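Cell wall surface anchor protein (Streptococcus agalactiae, PDB 4Z1P) is a cell-wall-anchored streptococcal surface protein of the antigen I/II family that probably acts as an adhesin, mediating attachment of the bacterium. Local coordinates at residues A[241-246]-A[296-301]; A[261-266]-A[280-285]. One frame throughout, in Å; residues are numbered along the deposited sequence. Where two conformers were deposited one is given.

Contact 1. Residues A[241-246]-A[296-301]; sequences DKVVAK and FGADDF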
ATOM      1  N   ASP A 241       8.078  25.900 -17.994  1.00 24.02           N
ATOM      2  CA  ASP A 241       7.476  25.380 -16.787  1.00 22.06           C
ATOM      3  C   ASP A 241       8.233  25.857 -15.556  1.00 23.84           C
ATOM      4  O   ASP A 241       9.277  26.549 -15.614  1.00 19.51           O
ATOM      5  CB  ASP A 241       7.346  23.856 -16.857  1.00 21.11           C
ATOM      6  CG  ASP A 241       8.689  23.122 -16.958  1.00 23.49           C
ATOM      7  OD1 ASP A 241       9.752  23.785 -17.007  1.00 20.64           O
ATOM      8  OD2 ASP A 241       8.673  21.864 -17.009  1.00 24.47           O
ATOM      9  N   LYS A 242       7.645  25.539 -14.422  1.00 22.63           N
ATOM     10  CA  LYS A 242       8.182  25.893 -13.163  1.00 22.42           C
ATOM     11  C   LYS A 242       7.620  24.858 -12.148  1.00 22.54           C
ATOM     12  O   LYS A 242       6.420  24.610 -12.123  1.00 23.43           O
ATOM     13  CB  LYS A 242       7.687  27.237 -12.772  1.00 26.09           C
ATOM     14  CG  LYS A 242       8.353  27.734 -11.532  1.00 32.12           C
ATOM     15  CD  LYS A 242       8.043  29.216 -11.400  1.00 36.08           C
ATOM     16  CE  LYS A 242       8.354  29.635  -9.993  1.00 38.90           C
ATOM     17  NZ  LYS A 242       9.730  29.143  -9.710  1.00 42.00           N
ATOM     18  N   VAL A 243       8.503  24.277 -11.371  1.00 21.74           N
ATOM     19  CA  VAL A 243       8.157  23.246 -10.375  1.00 21.93           C
ATOM     20  C   VAL A 243       8.618  23.676  -9.001  1.00 20.64           C
ATOM     21  O   VAL A 243       9.804  24.054  -8.816  1.00 25.13           O
ATOM     22  CB  VAL A 243       8.653  21.841 -10.812  1.00 24.54           C
ATOM     23  CG1 VAL A 243      10.173  21.782 -11.008  1.00 24.33           C
ATOM     24  CG2 VAL A 243       8.181  20.781  -9.824  1.00 25.42           C
ATOM     25  N   VAL A 244       7.717  23.634  -8.020  1.00 18.23           N
ATOM     26  CA  VAL A 244       8.068  24.097  -6.684  0.50 18.13           C
ATOM     27  C   VAL A 244       7.583  23.182  -5.566  1.00 20.10           C
ATOM     28  O   VAL A 244       6.601  22.499  -5.681  1.00 18.23           O
ATOM     29  CB  VAL A 244       7.598  25.546  -6.395  0.50 19.22           C
ATOM     30  CG1 VAL A 244       7.944  26.482  -7.533  0.50 19.26           C
ATOM     31  CG2 VAL A 244       6.116  25.611  -6.067  0.50 19.63           C
ATOM     32  N   ALA A 245       8.305  23.182  -4.453  1.00 20.88           N
ATOM     33  CA  ALA A 245       7.993  22.295  -3.335  1.00 20.36           C
ATOM     34  C   ALA A 245       6.761  22.810  -2.660  1.00 23.47           C
ATOM     35  O   ALA A 245       6.654  24.035  -2.356  1.00 22.71           O
ATOM     36  CB  ALA A 245       9.150  22.218  -2.359  1.00 21.29           C
ATOM     37  N   LYS A 246       5.789  21.929  -2.455  1.00 20.46           N
ATOM     38  CA  LYS A 246       4.579  22.372  -1.803  1.00 21.15           C
ATOM     39  C   LYS A 246       4.564  22.189  -0.323  1.00 21.10           C
ATOM     40  O   LYS A 246       3.648  22.729   0.344  1.00 19.39           O
ATOM     41  CB  LYS A 246       3.307  21.806  -2.433  1.00 22.82           C
ATOM     42  CG  LYS A 246       3.173  20.329  -2.486  1.00 23.67           C
ATOM     43  CD  LYS A 246       2.016  19.888  -3.395  1.00 21.62           C
ATOM     44  CE  LYS A 246       0.695  20.507  -2.951  1.00 22.61           C
ATOM     45  NZ  LYS A 246      -0.181  20.584  -4.135  1.00 25.19           N
ATOM     46  N   PHE A 296       6.131  14.968   1.071  1.00 18.53           N
ATOM     47  CA  PHE A 296       6.784  15.439  -0.152  1.00 19.90           C
ATOM     48  C   PHE A 296       5.772  15.706  -1.200  1.00 21.14           C
ATOM     49  O   PHE A 296       4.874  14.879  -1.481  1.00 19.01           O
ATOM     50  CB  PHE A 296       7.742  14.418  -0.707  1.00 21.26           C
ATOM     51  CG  PHE A 296       8.203  14.743  -2.091  1.00 21.37           C
ATOM     52  CD1 PHE A 296       9.216  15.666  -2.286  1.00 24.29           C
ATOM     53  CD2 PHE A 296       7.596  14.187  -3.189  1.00 21.57           C
ATOM     54  CE1 PHE A 296       9.608  16.017  -3.562  1.00 24.35           C
ATOM     55  CE2 PHE A 296       8.024  14.490  -4.468  1.00 22.87           C
ATOM     56  CZ  PHE A 296       9.000  15.446  -4.659  1.00 24.78           C
ATOM     57  N   GLY A 297       5.880  16.873  -1.804  1.00 19.64           N
ATOM     58  CA  GLY A 297       5.085  17.100  -2.944  1.00 18.80           C
ATOM     59  C   GLY A 297       5.549  18.350  -3.701  1.00 18.37           C
ATOM     60  O   GLY A 297       6.300  19.175  -3.188  1.00 17.46           O
ATOM     61  N   ALA A 298       5.031  18.483  -4.916  1.00 19.62           N
ATOM     62  CA  ALA A 298       5.296  19.662  -5.722  1.00 18.14           C
ATOM     63  C   ALA A 298       4.106  20.086  -6.544  1.00 19.06           C
ATOM     64  O   ALA A 298       3.223  19.257  -6.917  1.00 17.41           O
ATOM     65  CB  ALA A 298       6.475  19.398  -6.625  1.00 19.35           C
ATOM     66  N   ASP A 299       4.092  21.399  -6.850  1.00 17.34           N
ATOM     67  CA  ASP A 299       3.202  21.937  -7.850  1.00 16.84           C
ATOM     68  C   ASP A 299       4.029  22.299  -9.104  1.00 19.57           C
ATOM     69  O   ASP A 299       5.225  22.658  -8.986  1.00 18.80           O
ATOM     70  CB  ASP A 299       2.506  23.178  -7.310  1.00 19.41           C
ATOM     71  CG  ASP A 299       1.509  22.888  -6.206  1.00 21.05           C
ATOM     72  OD1 ASP A 299       0.946  21.773  -6.142  1.00 18.64           O
ATOM     73  OD2 ASP A 299       1.277  23.783  -5.382  1.00 21.47           O
ATOM     74  N   ASP A 300       3.422  22.130 -10.276  1.00 18.52           N
ATOM     75  CA  ASP A 300       4.056  22.403 -11.553  1.00 21.80           C
ATOM     76  C   ASP A 300       3.178  23.429 -12.284  1.00 23.38           C
ATOM     77  O   ASP A 300       1.933  23.289 -12.338  1.00 24.37           O
ATOM     78  CB  ASP A 300       4.148  21.127 -12.380  1.00 23.11           C
ATOM     79  CG  ASP A 300       4.937  21.301 -13.669  1.00 27.79           C
ATOM     80  OD1 ASP A 300       5.670  22.302 -13.810  1.00 28.15           O
ATOM     81  OD2 ASP A 300       4.814  20.408 -14.548  1.00 29.90           O
ATOM     82  N   PHE A 301       3.817  24.456 -12.824  1.00 20.41           N
ATOM     83  CA  PHE A 301       3.142  25.565 -13.462  1.00 18.82           C
ATOM     84  C   PHE A 301       3.642  25.541 -14.906  1.00 21.12           C
ATOM     85  O   PHE A 301       4.837  25.651 -15.118  1.00 23.11           O
ATOM     86  CB  PHE A 301       3.562  26.837 -12.804  1.00 19.42           C
ATOM     87  CG  PHE A 301       3.049  26.997 -11.418  1.00 20.32           C
ATOM     88  CD1 PHE A 301       1.795  27.526 -11.197  1.00 21.41           C
ATOM     89  CD2 PHE A 301       3.778  26.514 -10.328  1.00 21.59           C
ATOM     90  CE1 PHE A 301       1.284  27.670  -9.881  1.00 23.59           C
ATOM     91  CE2 PHE A 301       3.303  26.689  -9.027  1.00 21.85           C
ATOM     92  CZ  PHE A 301       2.043  27.250  -8.797  1.00 21.38           C
TER
HETATM   93  O   HOH W   1      -1.192  23.836  -4.092  1.00 47.33           O
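K246 and D299 form a salt bridge at one end of an antiparallel strand pair, 236-245 beside 298-306, in a β-sandwich domain of the antigen I/II C-terminal type. K246 NZ meets D299 OD1 at 2.6 Å, on the syn side of the carboxylate and close to its plane. CG of the lysine lies between its backbone N and carbonyl carbon (chi1 58°), over G297, and a bend at chi3 (-57°) brings the ammonium to D299, so that the two side chains cross at about a right angle. Its methylenes cover the backbone on the way, with K246 CG 3.3 Å from G297 C, a position where G297 has no side chain to interfere. The other carboxylate oxygen, D299 OD2, takes a bond of 2.8 Å from a water, and G211 O also binds K246 NZ.

Backbone bonds between K242 and F301 and between V244 and D299 join the strands, the K242 N bond being weak. Past the strand end, K246 N donates to G297 O at 2.9 Å, from 45° above the carbonyl plane. K242, V244, D299 and F301 share one face of the sheet; V243 and D300 turn to the other, which packs on L280 of the opposing sheet. There V243 CG2 touches A298 CB at 3.9 Å.

Two acids, D300 buried and D241 partly exposed, gather on this inner side. D241 OD2 and D300 OD1 lie 4.4 Å apart, close enough that their charges would probably disfavour full ionisation of both. Y278 OH hydrogen-bonds to both D241 OD2 and D300 OD2, and T269 OG1 adds a bond to D241 OD2. D300 OD1 also sits 3.0 Å from K242 O, two acceptors in contact without a bond.

Contact 2. Residues A[261-266]-A[280-285]; sequences TNLVQY and LAFKAD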
ATOM      1  N   THR A 261      10.712  26.169  -2.551  1.00 23.53           N
ATOM      2  CA  THR A 261      11.955  25.981  -3.262  1.00 22.93           C
ATOM      3  C   THR A 261      11.681  25.563  -4.680  1.00 23.88           C
ATOM      4  O   THR A 261      10.769  24.748  -4.954  1.00 22.54           O
ATOM      5  CB  THR A 261      12.754  24.898  -2.537  1.00 21.59           C
ATOM      6  OG1 THR A 261      13.112  25.365  -1.241  1.00 23.78           O
ATOM      7  CG2 THR A 261      13.973  24.509  -3.274  1.00 24.36           C
ATOM      8  N   ASN A 262      12.419  26.136  -5.622  1.00 24.55           N
ATOM      9  CA  ASN A 262      12.354  25.695  -7.005  1.00 23.71           C
ATOM     10  C   ASN A 262      13.051  24.329  -7.058  1.00 24.53           C
ATOM     11  O   ASN A 262      14.206  24.240  -6.624  1.00 20.76           O
ATOM     12  CB  ASN A 262      13.107  26.698  -7.929  1.00 25.94           C
ATOM     13  CG  ASN A 262      12.952  26.356  -9.387  1.00 27.33           C
ATOM     14  OD1 ASN A 262      12.940  25.210  -9.764  1.00 26.11           O
ATOM     15  ND2 ASN A 262      12.717  27.360 -10.209  1.00 32.20           N
ATOM     16  N   LEU A 263      12.401  23.294  -7.612  1.00 21.34           N
ATOM     17  CA  LEU A 263      12.925  21.930  -7.627  1.00 21.27           C
ATOM     18  C   LEU A 263      13.410  21.483  -9.000  1.00 20.74           C
ATOM     19  O   LEU A 263      13.621  20.290  -9.236  1.00 22.09           O
ATOM     20  CB  LEU A 263      11.873  20.936  -7.079  1.00 21.01           C
ATOM     21  CG  LEU A 263      11.328  21.211  -5.673  1.00 21.14           C
ATOM     22  CD1 LEU A 263      10.145  20.303  -5.349  1.00 21.98           C
ATOM     23  CD2 LEU A 263      12.387  21.022  -4.614  1.00 22.28           C
ATOM     24  N   VAL A 264      13.595  22.420  -9.925  1.00 20.82           N
ATOM     25  CA  VAL A 264      13.913  22.011 -11.295  1.00 22.07           C
ATOM     26  C   VAL A 264      15.110  21.078 -11.383  1.00 21.05           C
ATOM     27  O   VAL A 264      15.152  20.221 -12.267  1.00 19.60           O
ATOM     28  CB  VAL A 264      14.193  23.197 -12.234  1.00 23.65           C
ATOM     29  CG1 VAL A 264      15.375  24.026 -11.739  1.00 27.46           C
ATOM     30  CG2 VAL A 264      14.473  22.705 -13.677  1.00 27.64           C
ATOM     31  N   GLN A 265      16.086  21.280 -10.505  1.00 22.01           N
ATOM     32  CA  GLN A 265      17.362  20.531 -10.578  1.00 21.40           C
ATOM     33  C   GLN A 265      17.154  19.009 -10.369  1.00 21.55           C
ATOM     34  O   GLN A 265      17.943  18.191 -10.869  1.00 21.93           O
ATOM     35  CB  GLN A 265      18.377  21.090  -9.603  1.00 21.02           C
ATOM     36  CG  GLN A 265      18.021  20.912  -8.134  1.00 23.17           C
ATOM     37  CD  GLN A 265      19.044  21.426  -7.161  1.00 24.68           C
ATOM     38  OE1 GLN A 265      18.749  22.327  -6.362  1.00 26.84           O
ATOM     39  NE2 GLN A 265      20.234  20.803  -7.144  1.00 20.81           N
ATOM     40  N   TYR A 266      16.017  18.658  -9.763  1.00 23.37           N
ATOM     41  CA  TYR A 266      15.685  17.270  -9.404  1.00 20.76           C
ATOM     42  C   TYR A 266      14.692  16.676 -10.380  1.00 22.51           C
ATOM     43  O   TYR A 266      14.077  15.594 -10.119  1.00 22.33           O
ATOM     44  CB  TYR A 266      15.085  17.263  -8.029  1.00 22.65           C
ATOM     45  CG  TYR A 266      15.930  17.964  -6.978  1.00 22.88           C
ATOM     46  CD1 TYR A 266      17.232  17.542  -6.659  1.00 23.40           C
ATOM     47  CD2 TYR A 266      15.402  19.018  -6.269  1.00 25.30           C
ATOM     48  CE1 TYR A 266      17.960  18.162  -5.639  1.00 23.68           C
ATOM     49  CE2 TYR A 266      16.136  19.656  -5.269  1.00 25.11           C
ATOM     50  CZ  TYR A 266      17.406  19.242  -4.980  1.00 24.32           C
ATOM     51  OH  TYR A 266      18.051  19.902  -3.962  1.00 25.40           O
ATOM     52  N   LEU A 280       6.776  16.164 -16.834  1.00 19.87           N
ATOM     53  CA  LEU A 280       7.749  16.561 -15.865  1.00 19.35           C
ATOM     54  C   LEU A 280       7.910  15.413 -14.856  1.00 21.59           C
ATOM     55  O   LEU A 280       6.908  14.975 -14.218  1.00 21.00           O
ATOM     56  CB  LEU A 280       7.324  17.825 -15.161  1.00 21.48           C
ATOM     57  CG  LEU A 280       8.388  18.323 -14.159  1.00 22.64           C
ATOM     58  CD1 LEU A 280       8.368  19.834 -13.924  1.00 23.59           C
ATOM     59  CD2 LEU A 280       8.340  17.590 -12.818  1.00 24.37           C
ATOM     60  N   ALA A 281       9.142  14.937 -14.681  1.00 21.44           N
ATOM     61  CA  ALA A 281       9.388  13.746 -13.855  1.00 21.87           C
ATOM     62  C   ALA A 281      10.476  14.002 -12.891  1.00 23.74           C
ATOM     63  O   ALA A 281      11.548  14.541 -13.258  1.00 24.15           O
ATOM     64  CB  ALA A 281       9.721  12.522 -14.716  1.00 20.45           C
ATOM     65  N   PHE A 282      10.226  13.627 -11.640  1.00 20.53           N
ATOM     66  CA  PHE A 282      11.283  13.674 -10.664  1.00 22.05           C
ATOM     67  C   PHE A 282      12.257  12.531 -10.846  1.00 22.51           C
ATOM     68  O   PHE A 282      11.905  11.401 -11.204  1.00 22.53           O
ATOM     69  CB  PHE A 282      10.719  13.682  -9.246  1.00 23.30           C
ATOM     70  CG  PHE A 282      10.325  15.038  -8.796  1.00 22.32           C
ATOM     71  CD1 PHE A 282       9.122  15.589  -9.178  1.00 25.18           C
ATOM     72  CD2 PHE A 282      11.186  15.795  -7.995  1.00 21.70           C
ATOM     73  CE1 PHE A 282       8.743  16.862  -8.735  1.00 23.72           C
ATOM     74  CE2 PHE A 282      10.848  17.074  -7.596  1.00 22.02           C
ATOM     75  CZ  PHE A 282       9.617  17.622  -7.953  1.00 21.65           C
ATOM     76  N   LYS A 283      13.512  12.848 -10.640  1.00 24.04           N
ATOM     77  CA  LYS A 283      14.556  11.844 -10.749  1.00 26.31           C
ATOM     78  C   LYS A 283      14.503  10.851  -9.585  1.00 24.20           C
ATOM     79  O   LYS A 283      14.431  11.219  -8.375  1.00 22.04           O
ATOM     80  CB  LYS A 283      15.906  12.528 -10.678  1.00 27.51           C
ATOM     81  CG  LYS A 283      16.221  13.499 -11.802  1.00 33.31           C
ATOM     82  CD  LYS A 283      17.413  14.329 -11.361  1.00 36.70           C
ATOM     83  CE  LYS A 283      18.361  14.678 -12.479  1.00 43.81           C
ATOM     84  NZ  LYS A 283      17.723  15.699 -13.330  1.00 46.37           N
ATOM     85  N   ALA A 284      14.665   9.602  -9.941  1.00 24.90           N
ATOM     86  CA  ALA A 284      14.607   8.555  -8.929  1.00 27.80           C
ATOM     87  C   ALA A 284      15.707   8.691  -7.876  1.00 30.22           C
ATOM     88  O   ALA A 284      15.411   8.529  -6.713  1.00 28.91           O
ATOM     89  CB  ALA A 284      14.634   7.189  -9.625  1.00 32.69           C
ATOM     90  N   ASP A 285      16.956   9.015  -8.239  1.00 27.31           N
ATOM     91  CA  ASP A 285      17.995   9.221  -7.176  1.00 31.33           C
ATOM     92  C   ASP A 285      17.666  10.335  -6.145  1.00 25.98           C
ATOM     93  O   ASP A 285      18.048  10.251  -4.966  1.00 25.05           O
ATOM     94  CB  ASP A 285      19.366   9.484  -7.778  1.00 32.56           C
ATOM     95  CG  ASP A 285      19.476  10.864  -8.425  1.00 42.81           C
ATOM     96  OD1 ASP A 285      18.444  11.461  -8.800  1.00 47.83           O
ATOM     97  OD2 ASP A 285      20.604  11.361  -8.575  1.00 50.14           O
TER
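The open end of the β-hairpin made by strands 267-272 and 277-282 is closed by Y266, just before the first strand, and K283, just after the second and at the N-cap position of helix 284-287. K283 N donates to Y266 O at 2.9 Å, almost straight (174°), the donor tilted from the carbonyl plane. The aliphatic part of K283 runs alongside the same carbonyl, its CG 3.4 Å from Y266 O, before bends at chi3 and chi4 carry NZ to a salt bridge with E268.

F282 supplies the apolar half. L263 CD1 meets its ring at the edge, 3.8 Å from F282 CZ, and Y266 CB approaches F282 CD2 at 4.2 Å. F282 also touches F296 edge-to-face.

The incoming loop is shaped locally. N262 OD1 accepts from V264 N at 2.9 Å, an Asx turn that leads into the short 3-10 segment, and Y266 N bonds back to L263 O. Q265 CG then lies 3.4 Å above the centre of the Y266 ring, which also stacks with F286 of the helix. Between these two segments the one hydrogen bond, K283 N to Y266 O, thus ties the loop end to the residue after the strand, while leucine and phenylalanine pack beside it and the charge of the partly exposed K283 is met by E268.

Overall arrangement
Contacts 1 and 2 lie side by side in the same domain, their centres 9 Å apart, and contact 2 falls within the chain between 246 and 296. The loop 261-266 runs along strand 236-245 on the side away from strand 298-306: V243 O and L263 N are 3.0 Å apart, as are A245 N and T261 O, both probable hydrogen bonds. Strand 236-245 is outermost in its sheet, so this loop gives its far edge backbone partners. F282 of contact 2 touches A298 of contact 1, joining the two sheets through the apolar interior, and L263 of the loop packs on the same alanine. No ligand or catalytic site is identified at either contact.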